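Long-range contacts in endoglucanase (Thermotoga maritima, PDB 2FVG), which is named an endoglucanase but belongs to peptidase family M42 and probably acts as an aminopeptidase that uses two divalent metal ions per subunit: residues A[57-61]-A[217-221]; A[242-246]-A[299-303]; A[40-45]-A[189-195]; A[252-258]-A[293-299]; A[173-178]-A[319-323]. Numbering follows the deposited sequence.

Contact 1. Residues A[57-61]-A[217-221]; sequences LVSAH and IVVET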
# COMPACT_ATOMS: atom_id res chain seq x y z
N LEU A 57 -3.88 15.33 7.22
CA LEU A 57 -3.28 14.00 7.35
C LEU A 57 -3.35 13.29 5.98
O LEU A 57 -4.42 13.21 5.38
CB LEU A 57 -4.07 13.20 8.38
CG LEU A 57 -3.86 11.69 8.54
CD1 LEU A 57 -2.47 11.38 8.98
CD2 LEU A 57 -4.85 11.15 9.57
N VAL A 58 -2.23 12.78 5.49
CA VAL A 58 -2.22 12.07 4.20
C VAL A 58 -1.63 10.70 4.49
O VAL A 58 -0.52 10.61 4.97
CB VAL A 58 -1.37 12.83 3.14
CG1 VAL A 58 -1.35 12.08 1.79
CG2 VAL A 58 -1.91 14.24 2.95
N SER A 59 -2.36 9.61 4.22
CA SER A 59 -1.80 8.31 4.58
C SER A 59 -1.75 7.19 3.51
O SER A 59 -2.54 7.19 2.57
CB SER A 59 -2.47 7.79 5.86
OG SER A 59 -3.80 7.44 5.58
N ALA A 60 -0.83 6.24 3.70
CA ALA A 60 -0.71 5.06 2.84
C ALA A 60 -0.33 3.87 3.73
O ALA A 60 0.26 4.07 4.78
CB ALA A 60 0.33 5.30 1.77
N HIS A 61 -0.66 2.65 3.30
CA HIS A 61 -0.36 1.44 4.09
C HIS A 61 0.88 0.74 3.60
O HIS A 61 1.07 0.54 2.40
CB HIS A 61 -1.52 0.44 4.00
CG HIS A 61 -2.84 1.11 3.80
ND1 HIS A 61 -3.36 2.02 4.70
CD2 HIS A 61 -3.74 1.03 2.79
CE1 HIS A 61 -4.53 2.45 4.26
NE2 HIS A 61 -4.79 1.86 3.11
N ILE A 217 -6.56 12.61 3.70
CA ILE A 217 -6.60 12.13 2.31
C ILE A 217 -5.98 10.75 2.41
O ILE A 217 -4.86 10.63 2.89
CB ILE A 217 -5.76 13.03 1.37
CG1 ILE A 217 -6.38 14.41 1.23
CG2 ILE A 217 -5.67 12.45 -0.05
CD1 ILE A 217 -5.44 15.39 0.49
N VAL A 218 -6.72 9.70 2.06
CA VAL A 218 -6.17 8.35 2.04
C VAL A 218 -5.76 8.04 0.59
O VAL A 218 -6.55 8.19 -0.34
CB VAL A 218 -7.20 7.31 2.59
CG1 VAL A 218 -6.58 5.95 2.65
CG2 VAL A 218 -7.67 7.73 3.98
N VAL A 219 -4.49 7.67 0.39
CA VAL A 219 -3.95 7.31 -0.92
C VAL A 219 -3.89 5.79 -1.00
O VAL A 219 -3.13 5.14 -0.28
CB VAL A 219 -2.55 7.93 -1.12
CG1 VAL A 219 -1.98 7.58 -2.50
CG2 VAL A 219 -2.64 9.48 -0.99
N GLU A 220 -4.76 5.22 -1.84
CA GLU A 220 -4.81 3.78 -2.02
C GLU A 220 -4.57 3.39 -3.47
O GLU A 220 -4.35 4.25 -4.35
CB GLU A 220 -6.15 3.24 -1.55
CG GLU A 220 -6.33 3.37 -0.04
CD GLU A 220 -7.60 2.74 0.49
OE1 GLU A 220 -8.53 2.47 -0.33
OE2 GLU A 220 -7.68 2.53 1.73
N THR A 221 -4.56 2.08 -3.69
CA THR A 221 -4.45 1.46 -4.99
C THR A 221 -5.71 0.60 -5.08
O THR A 221 -6.09 -0.05 -4.10
CB THR A 221 -3.15 0.66 -5.12
OG1 THR A 221 -2.04 1.55 -4.93
CG2 THR A 221 -3.02 0.06 -6.53
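Three backbone hydrogen bonds join strands 57-61 and 217-221 in parallel register: I217 N to L57 O (2.8 Å), S59 N to I217 O (3.0 Å) and V219 N to S59 O (3.0 Å). Beyond them the strands diverge, their short axes 25° apart, and the next link passes through side chains: H61 NE2 donates to E220 OE2 at 3.3 Å, the carboxylate lying at the edge of the imidazole, near its plane. H61 ND1 is held by T194 OG1 of the neighbouring strand. On the sheet face of V58 and I217, V58 CG1 packs on V219 CG2 at 4.0 Å and V58 CG2 approaches I217 CB at 4.3 Å; L175 of helix 166-180 lies against V58. S59 and V218 share the other face, where S59 OG bonds Y293 OH. H61 and E220 are both predicted ligands of the first metal, so the ends of this parallel pair probably bring two ligands together in the two-metal site of M42 peptidases.

Contact 2. Residues A[242-246]-A[299-303]; sequences GPAIT and VISTP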
# COMPACT_ATOMS: atom_id res chain seq x y z
N GLY A 242 -6.52 7.88 -15.24
CA GLY A 242 -6.15 8.77 -14.13
C GLY A 242 -6.49 8.25 -12.74
O GLY A 242 -7.04 7.17 -12.60
N PRO A 243 -6.08 8.99 -11.69
CA PRO A 243 -6.45 8.56 -10.35
C PRO A 243 -7.96 8.56 -10.19
O PRO A 243 -8.66 9.44 -10.75
CB PRO A 243 -5.84 9.63 -9.44
CG PRO A 243 -5.60 10.84 -10.36
CD PRO A 243 -5.25 10.22 -11.68
N ALA A 244 -8.45 7.59 -9.42
CA ALA A 244 -9.88 7.42 -9.12
C ALA A 244 -10.23 8.20 -7.86
O ALA A 244 -9.53 8.09 -6.87
CB ALA A 244 -10.22 5.91 -8.88
N ILE A 245 -11.33 8.95 -7.90
CA ILE A 245 -11.77 9.76 -6.75
C ILE A 245 -12.98 9.03 -6.16
O ILE A 245 -14.00 8.86 -6.84
CB ILE A 245 -12.02 11.23 -7.20
CG1 ILE A 245 -10.74 11.79 -7.84
CG2 ILE A 245 -12.38 12.13 -6.02
CD1 ILE A 245 -10.91 13.17 -8.44
N THR A 246 -12.85 8.52 -4.94
CA THR A 246 -13.92 7.81 -4.29
C THR A 246 -15.06 8.73 -3.86
O THR A 246 -14.84 9.79 -3.27
CB THR A 246 -13.38 7.00 -3.09
OG1 THR A 246 -12.40 6.08 -3.56
CG2 THR A 246 -14.47 6.22 -2.41
N VAL A 299 -10.63 9.97 -0.48
CA VAL A 299 -9.84 8.80 -0.89
C VAL A 299 -9.49 8.97 -2.36
O VAL A 299 -10.37 9.27 -3.19
CB VAL A 299 -10.59 7.46 -0.68
CG1 VAL A 299 -9.70 6.28 -1.05
CG2 VAL A 299 -11.06 7.31 0.76
N ILE A 300 -8.21 8.81 -2.67
CA ILE A 300 -7.69 8.87 -4.02
C ILE A 300 -6.93 7.57 -4.31
O ILE A 300 -6.09 7.13 -3.51
CB ILE A 300 -6.79 10.09 -4.17
CG1 ILE A 300 -7.63 11.36 -3.97
CG2 ILE A 300 -6.19 10.15 -5.56
CD1 ILE A 300 -6.82 12.61 -3.80
N SER A 301 -7.24 6.94 -5.44
CA SER A 301 -6.61 5.67 -5.75
C SER A 301 -5.94 5.62 -7.12
O SER A 301 -6.48 6.14 -8.11
CB SER A 301 -7.65 4.55 -5.71
OG SER A 301 -8.31 4.51 -4.46
N THR A 302 -4.78 5.00 -7.16
CA THR A 302 -4.10 4.69 -8.40
C THR A 302 -4.75 3.37 -8.89
O THR A 302 -4.84 2.40 -8.13
CB THR A 302 -2.58 4.50 -8.18
OG1 THR A 302 -2.05 5.71 -7.66
CG2 THR A 302 -1.85 4.19 -9.52
N PRO A 303 -5.24 3.34 -10.14
CA PRO A 303 -5.80 2.08 -10.66
C PRO A 303 -4.71 1.01 -10.84
O PRO A 303 -3.57 1.34 -11.13
CB PRO A 303 -6.32 2.48 -12.06
CG PRO A 303 -6.41 3.96 -12.05
CD PRO A 303 -5.31 4.43 -11.12
O HOH W 1 -10.35 6.17 -4.91
O HOH W 2 -12.63 11.11 -2.37
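At V299, the start of this part of strand 297-306, the carbonyl O accepts T246 N at 3.1 Å, while V299 N donates to a water that in turn donates to T246 O (3.0 and 2.7 Å); T246 OG1 also lies 3.7 Å from V299 CB. I300 and I245 form a non-hydrogen-bonded pair, and I300 CG2 reaches P243 CB at 3.9 Å. I300 CA makes a CA-H...O contact with A244 O (3.5 Å). S301 pairs with A244 through both backbone bonds, A244 N to S301 O at 2.8 Å and S301 N to A244 O at 2.9 Å. A second water ties S301 OG (2.7 Å) to T246 OG1 (2.5 Å) and donates to A244 O (2.9 Å), bridging side chains whose hydroxyls stand 4.5 Å apart. At P303, ring atom CG meets G242 O at 3.3 Å. The short strand 244-245 thus adds an antiparallel neighbour to 297-306, which pairs in parallel with 215-224: a mixed extension of the central sheet of this α/β peptidase fold.

Contact 3. Residues A[40-45]-A[189-195]; sequences LGNLIA and TYFVFTV. With EDO (1,2-ethanediol), chain D.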
# COMPACT_ATOMS: atom_id res chain seq x y z
N LEU A 40 2.46 1.82 17.76
CA LEU A 40 1.98 0.65 16.99
C LEU A 40 2.90 0.31 15.82
O LEU A 40 2.88 -0.81 15.29
CB LEU A 40 0.56 0.90 16.49
CG LEU A 40 -0.41 1.32 17.59
CD1 LEU A 40 -1.60 2.07 17.02
CD2 LEU A 40 -0.84 0.11 18.45
N GLY A 41 3.71 1.28 15.41
CA GLY A 41 4.65 1.06 14.33
C GLY A 41 4.44 1.94 13.12
O GLY A 41 5.16 1.80 12.12
N ASN A 42 3.44 2.82 13.20
CA ASN A 42 3.15 3.74 12.11
C ASN A 42 4.29 4.71 12.00
O ASN A 42 4.80 5.18 13.02
CB ASN A 42 1.89 4.56 12.38
CG ASN A 42 0.64 3.71 12.49
OD1 ASN A 42 0.36 2.87 11.63
ND2 ASN A 42 -0.13 3.94 13.54
N LEU A 43 4.65 5.06 10.77
CA LEU A 43 5.71 6.03 10.55
C LEU A 43 5.01 7.34 10.30
O LEU A 43 4.20 7.43 9.38
CB LEU A 43 6.57 5.64 9.35
CG LEU A 43 7.74 6.56 9.01
CD1 LEU A 43 8.73 6.64 10.16
CD2 LEU A 43 8.42 6.02 7.78
N ILE A 44 5.32 8.35 11.11
CA ILE A 44 4.66 9.64 11.03
C ILE A 44 5.66 10.71 10.67
O ILE A 44 6.61 10.96 11.41
CB ILE A 44 3.97 9.97 12.38
CG1 ILE A 44 3.04 8.82 12.78
CG2 ILE A 44 3.24 11.33 12.31
CD1 ILE A 44 2.20 9.11 13.97
N ALA A 45 5.46 11.32 9.51
CA ALA A 45 6.35 12.35 9.02
C ALA A 45 5.58 13.63 9.01
O ALA A 45 4.43 13.63 8.60
CB ALA A 45 6.82 12.00 7.62
N THR A 189 1.17 19.33 7.56
CA THR A 189 0.73 18.12 6.89
C THR A 189 1.50 16.92 7.39
O THR A 189 2.71 16.91 7.34
CB THR A 189 0.88 18.25 5.35
OG1 THR A 189 0.06 19.33 4.90
CG2 THR A 189 0.44 16.96 4.63
N TYR A 190 0.79 15.93 7.90
CA TYR A 190 1.41 14.69 8.35
C TYR A 190 1.28 13.62 7.27
O TYR A 190 0.19 13.35 6.79
CB TYR A 190 0.74 14.19 9.63
CG TYR A 190 0.96 15.09 10.82
CD1 TYR A 190 0.14 16.18 11.06
CD2 TYR A 190 2.00 14.84 11.71
CE1 TYR A 190 0.35 17.01 12.16
CE2 TYR A 190 2.22 15.65 12.82
CZ TYR A 190 1.39 16.74 13.03
OH TYR A 190 1.63 17.56 14.13
N PHE A 191 2.41 13.07 6.85
CA PHE A 191 2.43 11.97 5.91
C PHE A 191 2.58 10.73 6.77
O PHE A 191 3.58 10.55 7.46
CB PHE A 191 3.57 12.12 4.91
CG PHE A 191 3.39 13.28 3.98
CD1 PHE A 191 3.77 14.56 4.36
CD2 PHE A 191 2.80 13.10 2.73
CE1 PHE A 191 3.59 15.63 3.49
CE2 PHE A 191 2.62 14.16 1.86
CZ PHE A 191 3.01 15.43 2.24
N VAL A 192 1.56 9.88 6.76
CA VAL A 192 1.58 8.70 7.62
C VAL A 192 1.66 7.40 6.81
O VAL A 192 0.93 7.24 5.84
CB VAL A 192 0.38 8.72 8.61
CG1 VAL A 192 0.43 7.51 9.58
CG2 VAL A 192 0.42 10.02 9.43
N PHE A 193 2.53 6.48 7.24
CA PHE A 193 2.72 5.21 6.56
C PHE A 193 2.32 4.19 7.62
O PHE A 193 2.99 4.03 8.64
CB PHE A 193 4.18 5.06 6.11
CG PHE A 193 4.64 6.18 5.18
CD1 PHE A 193 5.07 7.39 5.69
CD2 PHE A 193 4.63 5.98 3.80
CE1 PHE A 193 5.47 8.47 4.79
CE2 PHE A 193 5.03 7.04 2.90
CZ PHE A 193 5.45 8.26 3.41
N THR A 194 1.21 3.52 7.37
CA THR A 194 0.59 2.74 8.41
C THR A 194 0.93 1.26 8.41
O THR A 194 1.43 0.71 7.42
CB THR A 194 -0.95 2.89 8.35
OG1 THR A 194 -1.44 2.25 7.17
CG2 THR A 194 -1.35 4.35 8.32
N VAL A 195 0.59 0.62 9.51
CA VAL A 195 0.87 -0.76 9.69
C VAL A 195 -0.44 -1.44 10.08
O VAL A 195 -1.41 -0.75 10.40
CB VAL A 195 1.87 -0.92 10.88
CG1 VAL A 195 3.20 -0.27 10.56
CG2 VAL A 195 1.29 -0.37 12.22
C1 EDO D . -3.43 3.20 12.05
O1 EDO D . -2.90 1.87 12.14
C2 EDO D . -4.16 3.39 10.72
O2 EDO D . -4.50 4.77 10.53
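Strands 43-47 and 187-194 form an antiparallel pair in the central mixed sheet of the M42 peptidase fold, and their N42-V195 end lies beside the predicted active site: L40 approaches E197, the predicted proton acceptor, and T194 OG1 hydrogen-bonds H61 ND1 of the predicted metal site. L43 and F193 make a hydrogen-bonded pair, L43 N to F193 O and F193 N to L43 O both 2.9 Å. A45 and F191 make the next, A45 N to F191 O at 2.9 Å and F191 N to A45 O at 2.7 Å. Between them I44 and V192 are a non-hydrogen-bonded pair, CA atoms 4.7 Å apart. CA-H...O contacts reinforce the backbone, Y190 CA to A45 O at 3.2 Å and V192 CA to L43 O at 3.4 Å. On one face I44 CG2 packs against Y190 CD2 (3.8 Å) and V192 CG2 (4.2 Å). On the other, L43 CB meets F193 CB at 4.1 Å and A45 CB meets F191 CB at 4.2 Å. The preceding turn has G41 at a positive phi of 118°, a conformation that favours glycine, and G41 O touches V195 CG1 at 3.2 Å. N42 ND2 is held by D38 OD2, just before the segment. At its other end the same amide continues the pairing beyond the strand, with N42 OD1 accepting V195 N at 3.1 Å.

Contact 4. Residues A[252-258]-A[293-299]; sequences YVIPKEI and YGVPAGV. With EDO (1,2-ethanediol), chain D.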
# COMPACT_ATOMS: atom_id res chain seq x y z
N TYR A 252 -14.83 5.52 5.41
CA TYR A 252 -14.47 6.93 5.62
C TYR A 252 -15.63 7.88 5.32
O TYR A 252 -16.36 7.70 4.35
CB TYR A 252 -13.24 7.32 4.78
CG TYR A 252 -12.01 6.46 5.03
CD1 TYR A 252 -11.32 6.54 6.25
CD2 TYR A 252 -11.52 5.60 4.05
CE1 TYR A 252 -10.20 5.75 6.50
CE2 TYR A 252 -10.39 4.81 4.28
CZ TYR A 252 -9.73 4.89 5.51
OH TYR A 252 -8.60 4.12 5.74
N VAL A 253 -15.80 8.89 6.18
CA VAL A 253 -16.82 9.90 5.99
C VAL A 253 -16.25 10.85 4.95
O VAL A 253 -15.35 11.64 5.26
CB VAL A 253 -17.17 10.67 7.29
CG1 VAL A 253 -18.31 11.67 7.04
CG2 VAL A 253 -17.57 9.70 8.41
N ILE A 254 -16.75 10.74 3.71
CA ILE A 254 -16.36 11.58 2.56
C ILE A 254 -17.47 12.58 2.22
O ILE A 254 -18.30 12.32 1.34
CB ILE A 254 -16.06 10.78 1.24
CG1 ILE A 254 -15.08 9.62 1.49
CG2 ILE A 254 -15.49 11.74 0.14
CD1 ILE A 254 -14.65 8.91 0.25
N PRO A 255 -17.46 13.74 2.91
CA PRO A 255 -18.45 14.78 2.68
C PRO A 255 -18.37 15.32 1.26
O PRO A 255 -17.31 15.27 0.65
CB PRO A 255 -18.05 15.87 3.69
CG PRO A 255 -16.61 15.61 4.00
CD PRO A 255 -16.50 14.12 3.96
N LYS A 256 -19.49 15.82 0.76
CA LYS A 256 -19.56 16.33 -0.60
C LYS A 256 -18.50 17.40 -0.84
O LYS A 256 -17.89 17.42 -1.90
CB LYS A 256 -20.97 16.86 -0.88
CG LYS A 256 -21.24 17.21 -2.34
N GLU A 257 -18.28 18.25 0.17
CA GLU A 257 -17.34 19.37 0.09
C GLU A 257 -15.94 18.91 -0.26
O GLU A 257 -15.25 19.55 -1.07
CB GLU A 257 -17.29 20.14 1.42
CG GLU A 257 -18.58 20.86 1.81
CD GLU A 257 -19.68 19.92 2.29
OE1 GLU A 257 -19.35 18.83 2.83
OE2 GLU A 257 -20.87 20.28 2.15
N ILE A 258 -15.53 17.81 0.36
CA ILE A 258 -14.22 17.24 0.10
C ILE A 258 -14.17 16.58 -1.27
O ILE A 258 -13.24 16.81 -2.03
CB ILE A 258 -13.78 16.28 1.22
CG1 ILE A 258 -13.46 17.10 2.48
CG2 ILE A 258 -12.58 15.48 0.77
CD1 ILE A 258 -12.80 16.34 3.59
N TYR A 293 -11.51 6.61 10.61
CA TYR A 293 -10.79 7.71 11.25
C TYR A 293 -11.64 8.59 12.16
O TYR A 293 -11.22 8.94 13.27
CB TYR A 293 -10.08 8.61 10.22
CG TYR A 293 -8.73 8.12 9.70
CD1 TYR A 293 -7.75 7.65 10.58
CD2 TYR A 293 -8.41 8.24 8.34
CE1 TYR A 293 -6.49 7.23 10.10
CE2 TYR A 293 -7.16 7.82 7.86
CZ TYR A 293 -6.21 7.32 8.74
OH TYR A 293 -4.98 6.91 8.27
N GLY A 294 -12.83 8.98 11.69
CA GLY A 294 -13.71 9.86 12.47
C GLY A 294 -13.63 11.32 12.04
O GLY A 294 -14.34 12.16 12.57
N VAL A 295 -12.73 11.61 11.10
CA VAL A 295 -12.59 12.96 10.57
C VAL A 295 -12.96 12.96 9.08
O VAL A 295 -12.85 11.93 8.42
CB VAL A 295 -11.15 13.54 10.77
CG1 VAL A 295 -10.79 13.51 12.25
CG2 VAL A 295 -10.09 12.80 9.93
N PRO A 296 -13.43 14.11 8.56
CA PRO A 296 -13.76 14.23 7.14
C PRO A 296 -12.57 13.76 6.32
O PRO A 296 -11.45 14.17 6.57
CB PRO A 296 -13.89 15.74 6.96
CG PRO A 296 -14.38 16.21 8.27
CD PRO A 296 -13.64 15.38 9.28
N ALA A 297 -12.80 12.87 5.36
CA ALA A 297 -11.71 12.36 4.54
C ALA A 297 -12.06 12.26 3.08
O ALA A 297 -13.23 12.26 2.71
CB ALA A 297 -11.24 11.01 5.07
N GLY A 298 -11.02 12.19 2.26
CA GLY A 298 -11.14 11.94 0.85
C GLY A 298 -10.30 10.69 0.58
O GLY A 298 -9.38 10.36 1.36
N VAL A 299 -10.63 9.97 -0.48
CA VAL A 299 -9.84 8.80 -0.89
C VAL A 299 -9.49 8.97 -2.36
O VAL A 299 -10.37 9.27 -3.19
CB VAL A 299 -10.59 7.46 -0.68
CG1 VAL A 299 -9.70 6.28 -1.05
CG2 VAL A 299 -11.06 7.31 0.76
C1 EDO D . -3.43 3.20 12.05
O1 EDO D . -2.90 1.87 12.14
C2 EDO D . -4.16 3.39 10.72
O2 EDO D . -4.50 4.77 10.53
O HOH W 3 -13.36 9.05 8.40
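Here the loop entering helix 256-268 is fastened to the start of strand 297-306 in the central sheet of the M42 peptidase fold; P255 occupies the N-cap position of the helix. One direct hydrogen bond joins the segments, A297 N to V253 O at 2.8 Å. Two CA-H...O contacts flank it: I254 CA to A297 O at 3.2 Å and P296 CA to V253 O at 3.6 Å. A water extends the polar link, donating to V295 O (2.9 Å) and weakly accepting V253 N and G294 N, both at 3.3 Å. Apolar packing falls into two groups. Towards the helix, I258 CD1 and P255 CG rest on P296 CB at 3.6 and 4.0 Å, and I258 CG2 lies 3.8 Å from G298 CA, where a side chain would be crowded. Around V299, near the predicted metal ligand E220, Y252 CD2 and I254 CD1 pack on V299 CG2 at 3.7 and 4.0 Å, and V218 of the next strand touches Y252. The two tyrosine rings meet obliquely, planes at 34° and Y252 CE1 3.6 Å from Y293 CD2. Y293 OH hydrogen-bonds S59 OG and, at 3.1 Å, O2 of a 1,2-ethanediol probably left from crystallisation.

Contact 5. Residues A[173-178]-A[319-323]; sequences SVLIDV and YENTK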
# COMPACT_ATOMS: atom_id res chain seq x y z
N SER A 173 4.90 5.08 -2.29
CA SER A 173 5.83 5.65 -3.25
C SER A 173 5.38 7.06 -3.67
O SER A 173 6.19 7.99 -3.80
CB SER A 173 5.93 4.70 -4.45
OG SER A 173 6.78 5.21 -5.45
N VAL A 174 4.07 7.22 -3.86
CA VAL A 174 3.48 8.51 -4.20
C VAL A 174 3.82 9.55 -3.13
O VAL A 174 4.21 10.65 -3.47
CB VAL A 174 1.94 8.44 -4.37
CG1 VAL A 174 1.35 9.84 -4.58
CG2 VAL A 174 1.59 7.56 -5.54
N LEU A 175 3.68 9.18 -1.86
CA LEU A 175 3.95 10.07 -0.73
C LEU A 175 5.41 10.46 -0.67
O LEU A 175 5.72 11.63 -0.49
CB LEU A 175 3.53 9.45 0.60
CG LEU A 175 2.05 9.08 0.75
CD1 LEU A 175 1.73 8.89 2.21
CD2 LEU A 175 1.14 10.14 0.16
N ILE A 176 6.28 9.47 -0.82
CA ILE A 176 7.73 9.71 -0.87
C ILE A 176 8.09 10.63 -2.03
O ILE A 176 8.96 11.49 -1.88
CB ILE A 176 8.50 8.40 -1.02
CG1 ILE A 176 8.22 7.48 0.17
CG2 ILE A 176 10.01 8.66 -1.11
CD1 ILE A 176 8.90 6.11 0.04
N ASP A 177 7.44 10.45 -3.19
CA ASP A 177 7.73 11.29 -4.37
C ASP A 177 7.23 12.71 -4.21
O ASP A 177 7.83 13.64 -4.74
CB ASP A 177 7.16 10.68 -5.68
CG ASP A 177 7.97 9.48 -6.19
OD1 ASP A 177 8.94 9.04 -5.52
OD2 ASP A 177 7.63 8.98 -7.28
N VAL A 178 6.10 12.88 -3.51
CA VAL A 178 5.58 14.22 -3.25
C VAL A 178 6.60 14.95 -2.40
O VAL A 178 6.95 16.09 -2.67
CB VAL A 178 4.19 14.18 -2.56
CG1 VAL A 178 3.78 15.58 -2.06
CG2 VAL A 178 3.15 13.62 -3.51
N TYR A 319 -0.05 7.00 -12.10
CA TYR A 319 0.78 7.22 -10.92
C TYR A 319 1.24 8.69 -10.80
O TYR A 319 1.17 9.29 -9.70
CB TYR A 319 2.00 6.31 -10.99
CG TYR A 319 2.98 6.55 -9.88
CD1 TYR A 319 4.01 7.50 -10.01
CD2 TYR A 319 2.91 5.80 -8.70
CE1 TYR A 319 4.91 7.72 -8.97
CE2 TYR A 319 3.79 6.00 -7.68
CZ TYR A 319 4.79 6.94 -7.81
OH TYR A 319 5.66 7.09 -6.76
N GLU A 320 1.70 9.26 -11.91
CA GLU A 320 2.18 10.64 -11.94
C GLU A 320 1.08 11.64 -11.67
O GLU A 320 1.32 12.67 -11.04
CB GLU A 320 2.82 10.97 -13.29
CG GLU A 320 4.22 10.43 -13.45
CD GLU A 320 5.18 11.00 -12.41
OE1 GLU A 320 5.23 12.25 -12.28
OE2 GLU A 320 5.88 10.20 -11.73
N ASN A 321 -0.11 11.35 -12.17
CA ASN A 321 -1.25 12.22 -11.95
C ASN A 321 -1.77 12.18 -10.53
O ASN A 321 -2.29 13.18 -10.02
CB ASN A 321 -2.33 11.92 -12.96
CG ASN A 321 -2.00 12.46 -14.30
OD1 ASN A 321 -1.68 13.64 -14.43
ND2 ASN A 321 -2.08 11.62 -15.32
N THR A 322 -1.66 11.01 -9.91
CA THR A 322 -2.01 10.84 -8.50
C THR A 322 -1.06 11.70 -7.66
O THR A 322 -1.50 12.47 -6.80
CB THR A 322 -1.86 9.39 -8.07
OG1 THR A 322 -2.62 8.56 -8.94
CG2 THR A 322 -2.38 9.20 -6.62
N LYS A 323 0.24 11.58 -7.93
CA LYS A 323 1.25 12.38 -7.25
C LYS A 323 0.99 13.87 -7.48
O LYS A 323 1.09 14.67 -6.55
CB LYS A 323 2.65 11.99 -7.76
CG LYS A 323 3.78 12.85 -7.21
CD LYS A 323 5.05 12.79 -8.04
CE LYS A 323 5.00 13.72 -9.26
NZ LYS A 323 6.28 13.72 -10.05
O HOH W 4 7.95 10.30 -9.49
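Helices 173-178 and 319-323 cross with their short axes 9.7 Å apart at closest approach and at a signed angle of -57°; the backbones come nearest at V174 and K323, their CA atoms 5.4 Å apart. Y319 spans the gap. Its hydroxyl donates to D177 OD2 at 2.8 Å and also meets S173 OG at 2.6 Å, so one phenol joins two residues a helical turn apart on the partner helix. The same ring packs on V174, CG2 lying 3.4 Å from Y319 CE2. In the α/β fold of this M42 peptidase both helices lie against the central sheet: L175 reaches V58 and A60 of strand 55-61, and T322 OG1, bonded to D318 O of its own helix, also hydrogen-bonds T302 OG1 of strand 297-306. V174 CG1 also lies 3.7 Å from K323 CA. The aliphatic part of K323 continues the packing, its CD 3.8 Å from D177 CB and its CG 3.8 Å from V178 CG2. Its ammonium group turns back along its own helix to a salt bridge, K323 NZ to E320 OE1 at 2.9 Å. A water donates to D177 OD2 (2.6 Å) and to E320 OE2 (3.1 Å).

How the contacts relate
Contacts 3, 1 and 2 follow one another across a single sheet; contact 4 shares V299 of strand 297-306 with contact 2. Probable backbone hydrogen bonds join contact 3 to contact 1 (V58 N to Y190 O, 2.8 Å) and contact 1 to contacts 4 (V218 N to G298 O, 2.8 Å) and 2 (E220 N to I300 O, 2.9 Å). Contact 5 packs on the sheet: L175 CD2 reaches V58 CG1 and L175 CB meets F193 CZ, both at 3.6 Å. The predicted metal ligands H61 and E220 sit in contact 1, with the V299 and S301 side chains each about 4 Å from that of E220. Contacts 3 and 4 do not touch, yet both approach the same 1,2-ethanediol.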